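Local structure of protein angel homolog 2 (Homo sapiens, 6RW0) at residues 91-96 and 122-127; 261-266 and 272-277; 286-289 and 293-296. The protein acts as a 2',3'-cyclic phosphatase of the CCR4 deadenylase family and probably binds the 3' untranslated regions of messenger RNAs. All coordinates share one frame; numbering follows the deposited sequence.

Contact 1: 91-96 and 122-127; sequences KEIKHF and LGYHCE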
loop_
_atom_site.group_PDB
_atom_site.type_symbol
_atom_site.label_atom_id
_atom_site.label_comp_id
_atom_site.label_asym_id
_atom_site.label_seq_id
_atom_site.Cartn_x
_atom_site.Cartn_y
_atom_site.Cartn_z
ATOM N N LYS A 91 -4.053 10.287 17.310
ATOM C CA LYS A 91 -3.879 9.548 18.555
ATOM C C LYS A 91 -3.408 8.123 18.291
ATOM O O LYS A 91 -2.550 7.606 19.018
ATOM C CB LYS A 91 -5.201 9.554 19.319
ATOM C CG LYS A 91 -5.188 8.795 20.628
ATOM C CD LYS A 91 -6.529 8.941 21.336
ATOM C CE LYS A 91 -6.543 8.215 22.672
ATOM N NZ LYS A 91 -7.900 8.217 23.289
ATOM N N GLU A 92 -3.962 7.473 17.262
ATOM C CA GLU A 92 -3.513 6.135 16.895
ATOM C C GLU A 92 -2.053 6.146 16.469
ATOM O O GLU A 92 -1.274 5.262 16.838
ATOM C CB GLU A 92 -4.300 5.626 15.694
ATOM C CG GLU A 92 -5.629 5.057 15.901
ATOM C CD GLU A 92 -6.154 4.546 14.576
ATOM O OE1 GLU A 92 -6.539 5.379 13.723
ATOM O OE2 GLU A 92 -6.146 3.314 14.380
ATOM N N ILE A 93 -1.685 7.100 15.610
ATOM C CA ILE A 93 -0.304 7.177 15.143
ATOM C C ILE A 93 0.635 7.388 16.320
ATOM O O ILE A 93 1.690 6.753 16.419
ATOM C CB ILE A 93 -0.163 8.273 14.070
ATOM C CG1 ILE A 93 -0.919 7.851 12.805
ATOM C CG2 ILE A 93 1.300 8.538 13.798
ATOM C CD1 ILE A 93 -1.000 8.940 11.717
ATOM N N LYS A 94 0.251 8.268 17.246
ATOM C CA LYS A 94 1.073 8.517 18.424
ATOM C C LYS A 94 1.182 7.268 19.283
ATOM O O LYS A 94 2.254 6.955 19.813
ATOM C CB LYS A 94 0.479 9.673 19.227
ATOM C CG LYS A 94 1.319 10.060 20.412
ATOM C CD LYS A 94 0.882 11.378 21.020
ATOM C CE LYS A 94 1.728 11.679 22.253
ATOM N NZ LYS A 94 2.077 13.121 22.383
ATOM N N HIS A 95 0.083 6.527 19.416
ATOM C CA HIS A 95 0.070 5.361 20.281
ATOM C C HIS A 95 1.057 4.303 19.813
ATOM O O HIS A 95 1.797 3.729 20.622
ATOM C CB HIS A 95 -1.332 4.779 20.296
ATOM C CG HIS A 95 -1.475 3.607 21.199
ATOM N ND1 HIS A 95 -1.617 2.320 20.734
ATOM C CD2 HIS A 95 -1.471 3.527 22.549
ATOM C CE1 HIS A 95 -1.729 1.498 21.762
ATOM N NE2 HIS A 95 -1.632 2.204 22.873
ATOM N N PHE A 96 1.065 4.009 18.513
ATOM C CA PHE A 96 1.931 2.957 18.002
ATOM C C PHE A 96 3.363 3.415 17.826
ATOM O O PHE A 96 4.265 2.572 17.842
ATOM C CB PHE A 96 1.342 2.366 16.725
ATOM C CG PHE A 96 0.091 1.573 16.983
ATOM C CD1 PHE A 96 0.137 0.417 17.740
ATOM C CD2 PHE A 96 -1.127 2.007 16.509
ATOM C CE1 PHE A 96 -1.018 -0.301 18.008
ATOM C CE2 PHE A 96 -2.274 1.288 16.768
ATOM C CZ PHE A 96 -2.218 0.137 17.517
ATOM N N LEU A 122 6.014 15.101 16.318
ATOM C CA LEU A 122 6.282 13.793 16.901
ATOM C C LEU A 122 7.654 13.244 16.519
ATOM O O LEU A 122 8.006 12.138 16.951
ATOM C CB LEU A 122 5.206 12.789 16.469
ATOM C CG LEU A 122 3.767 13.037 16.920
ATOM C CD1 LEU A 122 2.809 12.005 16.343
ATOM C CD2 LEU A 122 3.703 13.050 18.452
ATOM N N GLY A 123 8.454 13.955 15.731
ATOM C CA GLY A 123 9.811 13.523 15.384
ATOM C C GLY A 123 9.905 12.898 14.010
ATOM O O GLY A 123 10.907 12.307 13.746
ATOM N N TYR A 124 8.894 13.049 13.170
ATOM C CA TYR A 124 8.934 12.456 11.823
ATOM C C TYR A 124 9.381 13.472 10.781
ATOM O O TYR A 124 9.012 14.606 10.882
ATOM C CB TYR A 124 7.552 12.007 11.361
ATOM C CG TYR A 124 7.012 10.808 12.086
ATOM C CD1 TYR A 124 7.419 9.538 11.762
ATOM C CD2 TYR A 124 6.118 10.963 13.120
ATOM C CE1 TYR A 124 6.948 8.441 12.444
ATOM C CE2 TYR A 124 5.634 9.876 13.815
ATOM C CZ TYR A 124 6.044 8.610 13.469
ATOM O OH TYR A 124 5.584 7.534 14.142
ATOM N N HIS A 125 10.177 13.035 9.828
ATOM C CA HIS A 125 10.424 13.783 8.587
ATOM C C HIS A 125 9.379 13.247 7.601
ATOM O O HIS A 125 9.322 12.072 7.467
ATOM C CB HIS A 125 11.815 13.527 8.068
ATOM C CG HIS A 125 11.983 14.216 6.777
ATOM N ND1 HIS A 125 12.095 15.553 6.711
ATOM C CD2 HIS A 125 11.887 13.792 5.518
ATOM C CE1 HIS A 125 12.142 15.922 5.475
ATOM N NE2 HIS A 125 12.062 14.873 4.763
ATOM N N CYS A 126 8.642 14.094 6.908
ATOM C CA CYS A 126 7.538 13.687 6.045
ATOM C C CYS A 126 7.803 14.048 4.590
ATOM O O CYS A 126 8.218 15.170 4.288
ATOM C CB CYS A 126 6.250 14.398 6.470
ATOM S SG CYS A 126 5.749 14.052 8.167
ATOM N N GLU A 127 7.516 13.102 3.690
ATOM C CA GLU A 127 7.586 13.332 2.248
ATOM C C GLU A 127 6.267 12.938 1.601
ATOM O O GLU A 127 5.738 11.853 1.870
ATOM C CB GLU A 127 8.733 12.535 1.614
ATOM C CG GLU A 127 10.127 13.006 2.015
ATOM C CD GLU A 127 10.523 14.352 1.414
ATOM O OE1 GLU A 127 9.849 14.840 0.471
ATOM O OE2 GLU A 127 11.528 14.922 1.895
HETATM O O HOH W 1 4.053 8.166 16.374
#
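Ile93, directed from helix 82-96 toward segment 122-127, brings its CG2 methyl to 4.4 Å from Tyr124 OH, a loose approach. The firmer link uses the backbone of Ile93: one water donates to Ile93 O and to Tyr124 OH, 2.8 Å from each oxygen. This water sits at the edge of the tyrosine ring, in its plane. The hydroxyl is also hydrogen-bonded to Ala98 O, just beyond the helix, so a tyrosine suits the site by pairing a buried ring with a polar tip. The next residue, Lys94, carries its CG anti to the backbone N (chi1 -176°) and lays its aliphatic chain across Leu122 at about a right angle, with Lys94 CD 4.2 Å from Leu122 CD2. A lysine fits this exposed edge because its methylenes can shield a leucine while the ammonium end stays at the surface. Leu122 is followed by Gly123, whose positive phi (101°) closes helix 108-121 with a Schellman motif. Farther in, Ile93 rests on Leu119 of helix 108-121 and shares Leu101 of strand 100-107 with Tyr124, joining two helices to the edge strand 124-130 of a mixed sheet.

Contact 2: 261-266 and 272-277; sequences IGKVSG and RGQRIL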
loop_
_atom_site.group_PDB
_atom_site.type_symbol
_atom_site.label_atom_id
_atom_site.label_comp_id
_atom_site.label_asym_id
_atom_site.label_seq_id
_atom_site.Cartn_x
_atom_site.Cartn_y
_atom_site.Cartn_z
ATOM N N ILE A 261 -9.488 -8.603 -17.833
ATOM C CA ILE A 261 -8.962 -7.440 -17.115
ATOM C C ILE A 261 -9.600 -7.277 -15.739
ATOM O O ILE A 261 -8.948 -6.809 -14.795
ATOM C CB ILE A 261 -9.062 -6.150 -17.960
ATOM C CG1 ILE A 261 -10.488 -5.855 -18.417
ATOM C CG2 ILE A 261 -8.125 -6.238 -19.170
ATOM C CD1 ILE A 261 -10.602 -4.482 -19.067
ATOM N N GLY A 262 -10.856 -7.661 -15.585
ATOM C CA GLY A 262 -11.518 -7.508 -14.313
ATOM C C GLY A 262 -11.244 -8.592 -13.301
ATOM O O GLY A 262 -11.761 -8.508 -12.183
ATOM N N LYS A 263 -10.481 -9.623 -13.665
ATOM C CA LYS A 263 -10.137 -10.705 -12.755
ATOM C C LYS A 263 -8.773 -10.511 -12.118
ATOM O O LYS A 263 -8.400 -11.274 -11.223
ATOM C CB LYS A 263 -10.196 -12.056 -13.478
ATOM C CG LYS A 263 -11.566 -12.364 -14.087
ATOM C CD LYS A 263 -12.691 -12.380 -13.063
ATOM C CE LYS A 263 -12.720 -13.685 -12.298
ATOM N NZ LYS A 263 -12.815 -14.856 -13.209
ATOM N N VAL A 264 -8.047 -9.477 -12.526
ATOM C CA VAL A 264 -6.691 -9.243 -12.047
ATOM C C VAL A 264 -6.674 -9.008 -10.545
ATOM O O VAL A 264 -5.820 -9.544 -9.825
ATOM C CB VAL A 264 -6.084 -8.052 -12.809
ATOM C CG1 VAL A 264 -4.831 -7.537 -12.142
ATOM C CG2 VAL A 264 -5.813 -8.425 -14.244
ATOM N N SER A 265 -7.588 -8.177 -10.051
ATOM C CA SER A 265 -7.524 -7.721 -8.668
ATOM C C SER A 265 -8.312 -8.589 -7.702
ATOM O O SER A 265 -8.106 -8.480 -6.487
ATOM C CB SER A 265 -8.101 -6.311 -8.554
ATOM O OG SER A 265 -9.503 -6.359 -8.798
ATOM N N GLY A 266 -9.251 -9.376 -8.203
ATOM C CA GLY A 266 -10.086 -10.222 -7.339
ATOM C C GLY A 266 -11.162 -9.421 -6.627
ATOM O O GLY A 266 -11.859 -9.980 -5.822
ATOM N N ARG A 272 -18.025 -10.945 -16.543
ATOM C CA ARG A 272 -18.711 -11.159 -17.845
ATOM C C ARG A 272 -18.391 -10.005 -18.804
ATOM O O ARG A 272 -18.264 -8.924 -18.320
ATOM C CB ARG A 272 -20.233 -11.027 -17.729
ATOM C CG ARG A 272 -20.968 -12.128 -16.993
ATOM C CD ARG A 272 -22.472 -11.940 -17.153
ATOM N NE ARG A 272 -22.999 -10.733 -16.545
ATOM C CZ ARG A 272 -23.126 -10.539 -15.250
ATOM N NH1 ARG A 272 -23.578 -9.397 -14.784
ATOM N NH2 ARG A 272 -22.770 -11.493 -14.413
ATOM N N GLY A 273 -18.274 -10.265 -20.106
ATOM C CA GLY A 273 -18.101 -9.254 -21.171
ATOM C C GLY A 273 -16.787 -8.501 -21.115
ATOM O O GLY A 273 -16.691 -7.485 -21.741
ATOM N N GLN A 274 -15.776 -9.032 -20.448
ATOM C CA GLN A 274 -14.522 -8.286 -20.260
ATOM C C GLN A 274 -13.470 -8.687 -21.277
ATOM O O GLN A 274 -13.369 -9.838 -21.605
ATOM C CB GLN A 274 -13.985 -8.495 -18.851
ATOM C CG GLN A 274 -14.853 -7.850 -17.791
ATOM C CD GLN A 274 -14.335 -8.153 -16.413
ATOM O OE1 GLN A 274 -13.406 -8.909 -16.242
ATOM N NE2 GLN A 274 -14.962 -7.563 -15.421
ATOM N N ARG A 275 -12.705 -7.703 -21.713
ATOM C CA ARG A 275 -11.555 -7.877 -22.606
ATOM C C ARG A 275 -10.473 -8.663 -21.859
ATOM O O ARG A 275 -10.363 -8.525 -20.672
ATOM C CB ARG A 275 -11.104 -6.465 -22.977
ATOM C CG ARG A 275 -9.825 -6.382 -23.784
ATOM C CD ARG A 275 -9.609 -4.967 -24.285
ATOM N NE ARG A 275 -9.630 -3.973 -23.223
ATOM C CZ ARG A 275 -8.563 -3.562 -22.565
ATOM N NH1 ARG A 275 -7.406 -4.143 -22.786
ATOM N NH2 ARG A 275 -8.650 -2.575 -21.701
ATOM N N ILE A 276 -9.738 -9.498 -22.574
ATOM C CA ILE A 276 -8.589 -10.250 -22.073
ATOM C C ILE A 276 -7.348 -9.373 -22.180
ATOM O O ILE A 276 -7.203 -8.613 -23.140
ATOM C CB ILE A 276 -8.418 -11.543 -22.899
ATOM C CG1 ILE A 276 -9.730 -12.333 -22.963
ATOM C CG2 ILE A 276 -7.265 -12.359 -22.352
ATOM C CD1 ILE A 276 -10.372 -12.628 -21.653
ATOM N N LEU A 277 -6.437 -9.483 -21.204
ATOM C CA LEU A 277 -5.213 -8.680 -21.197
ATOM C C LEU A 277 -4.445 -8.787 -22.510
ATOM O O LEU A 277 -4.289 -9.874 -23.059
ATOM C CB LEU A 277 -4.286 -9.169 -20.076
ATOM C CG LEU A 277 -4.716 -8.609 -18.727
ATOM C CD1 LEU A 277 -4.011 -9.374 -17.629
ATOM C CD2 LEU A 277 -4.432 -7.117 -18.565
#
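Ile261 and Arg275 are joined backbone to backbone: Ile261 N donates to Arg275 O at 3.0 Å, with a nearly straight N-H...O angle of 162°. With CG1 between the backbone N and the carbonyl carbon (chi1 57°), both isoleucine branches lie over one face of the Arg275 guanidinium. Ile261 CD1 is 3.8 Å from Arg275 NH2, while Ile261 CG2, nearer the rim, also meets Leu277 CD2 at 3.8 Å. The other leucine methyl, CD1, packs at 4.0 Å on Val264 CG2, those two side chains crossing at about a right angle. Beside them the extended Gln274 sets its amide against Gly262: OE1 takes a weak bond from Gly262 N at 2.9 Å, and a CB on this glycine would strike NE2. Replacing Gln274 with an alanine would probably leave Gly262 N without this acceptor and uncover the glycine. Farther out, a salt bridge from Arg275 NH2 to Asp204 of helix 203-220 is likely to hold the arginine's direction, and the helix backs Val264 with Leu207. Isoleucine suits position 261 because it can lie on a guanidinium and a leucine at once. With one straight backbone bond and one weak, bent amide bond, apolar packing probably carries much of the contact.

Contact 3: 286-289 and 293-296; sequences LGIS and VYEV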
loop_
_atom_site.group_PDB
_atom_site.type_symbol
_atom_site.label_atom_id
_atom_site.label_comp_id
_atom_site.label_asym_id
_atom_site.label_seq_id
_atom_site.Cartn_x
_atom_site.Cartn_y
_atom_site.Cartn_z
ATOM N N LEU A 286 6.300 2.895 -22.739
ATOM C CA LEU A 286 6.413 2.980 -21.271
ATOM C C LEU A 286 7.887 2.835 -20.863
ATOM O O LEU A 286 8.272 3.430 -19.897
ATOM C CB LEU A 286 5.547 1.914 -20.602
ATOM C CG LEU A 286 5.494 2.036 -19.084
ATOM C CD1 LEU A 286 5.088 3.434 -18.677
ATOM C CD2 LEU A 286 4.558 1.020 -18.469
ATOM N N GLY A 287 8.664 2.015 -21.560
ATOM C CA GLY A 287 10.082 1.815 -21.222
ATOM C C GLY A 287 10.293 0.908 -20.025
ATOM O O GLY A 287 11.197 1.148 -19.285
ATOM N N ILE A 288 9.382 -0.027 -19.833
ATOM C CA ILE A 288 9.489 -1.019 -18.741
ATOM C C ILE A 288 9.395 -2.411 -19.373
ATOM O O ILE A 288 8.468 -2.666 -20.106
ATOM C CB ILE A 288 8.445 -0.762 -17.640
ATOM C CG1 ILE A 288 8.726 0.575 -16.955
ATOM C CG2 ILE A 288 8.426 -1.910 -16.647
ATOM C CD1 ILE A 288 7.681 0.977 -15.940
ATOM N N SER A 289 10.325 -3.303 -19.055
ATOM C CA SER A 289 10.369 -4.664 -19.623
ATOM C C SER A 289 9.323 -5.549 -18.954
ATOM O O SER A 289 8.810 -5.196 -17.921
ATOM C CB SER A 289 11.736 -5.258 -19.444
ATOM O OG SER A 289 11.915 -5.694 -18.118
ATOM N N VAL A 293 11.517 -3.934 -15.018
ATOM C CA VAL A 293 12.656 -3.038 -14.847
ATOM C C VAL A 293 12.652 -2.001 -15.960
ATOM O O VAL A 293 12.173 -2.246 -17.068
ATOM C CB VAL A 293 14.011 -3.770 -14.794
ATOM C CG1 VAL A 293 14.006 -4.768 -13.657
ATOM C CG2 VAL A 293 14.323 -4.443 -16.106
ATOM N N TYR A 294 13.185 -0.824 -15.662
ATOM C CA TYR A 294 13.342 0.162 -16.713
ATOM C C TYR A 294 14.276 -0.376 -17.794
ATOM O O TYR A 294 15.249 -1.078 -17.508
ATOM C CB TYR A 294 13.948 1.436 -16.136
ATOM C CG TYR A 294 13.044 2.229 -15.226
ATOM C CD1 TYR A 294 11.768 2.583 -15.619
ATOM C CD2 TYR A 294 13.481 2.649 -13.974
ATOM C CE1 TYR A 294 10.947 3.323 -14.798
ATOM C CE2 TYR A 294 12.662 3.401 -13.149
ATOM C CZ TYR A 294 11.398 3.727 -13.570
ATOM O OH TYR A 294 10.537 4.465 -12.784
ATOM N N GLU A 295 13.993 -0.010 -19.044
ATOM C CA GLU A 295 14.813 -0.398 -20.182
ATOM C C GLU A 295 14.979 0.789 -21.123
ATOM O O GLU A 295 14.142 1.697 -21.181
ATOM C CB GLU A 295 14.225 -1.623 -20.905
ATOM C CG GLU A 295 12.873 -1.366 -21.534
ATOM C CD GLU A 295 12.232 -2.601 -22.139
ATOM O OE1 GLU A 295 12.860 -3.681 -22.132
ATOM O OE2 GLU A 295 11.088 -2.480 -22.626
ATOM N N VAL A 296 16.099 0.788 -21.831
ATOM C CA VAL A 296 16.334 1.782 -22.864
ATOM C C VAL A 296 15.398 1.476 -24.019
ATOM O O VAL A 296 15.432 0.374 -24.579
ATOM C CB VAL A 296 17.793 1.733 -23.324
ATOM C CG1 VAL A 296 17.994 2.694 -24.480
ATOM C CG2 VAL A 296 18.738 2.039 -22.170
HETATM O O HOH W 2 12.893 3.352 -19.353
#
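Glu295 and Ser289 face each other across a tight turn of chain. Glu295 CG is wedged between its own backbone N and carbonyl carbon (chi1 64°), and the extended chain beyond it runs back over segment 286-289: Glu295 OE1 reaches 3.3 Å from Ser289 CB, while the methylene CG lies against the Gly287 peptide. Glutamate suits this exposed place, since its charged end can stay at the surface while its methylenes cover that peptide. Ser289 is gripped mainly through its amide, whose N donates to Val293 O at 2.9 Å. Its small OG accepts from Asn291 N, an ST turn. Val293 turns CG2 between its backbone N and carbonyl carbon, where the methyl meets Ser289 OG at 3.4 Å. With the matching bond from Glu295 N to Gly287 O (3.0 Å), Ile288 and Tyr294 become a non-hydrogen-bonded antiparallel pair, a single beta bridge across a hairpin-like turn. A water links Gly287 O to Glu295 O, and the positive phi at Gly287 favours glycine. The side chains of Ile288 and Tyr294 lie side by side, Ile288 CG1 3.9 Å from Tyr294 CD1, and touch helix 203-220, Ile288 at Met212 and Tyr294 at Ala215, with Glu216 binding the tyrosine hydroxyl.

In the fold
Contacts 2 and 3 both lie in the long connection between strands 253-255 and 329-331, their centres about 24 Å apart, and both lean on helix 203-220. Contact 1 lies on the opposite side of the chain's centre, where two other helices meet the edge of a sheet. All three are partly buried, each combining an inner apolar side with an exposed rim. Contact 1, between a helix and the turn and first residue of an edge strand, relies on loose side-chain packing and a bridging water. The two loop contacts bury about twice as much surface and supply their own backbone bonds: one in contact 2, aided by a side-chain amide, and two in contact 3, either side of the bridge.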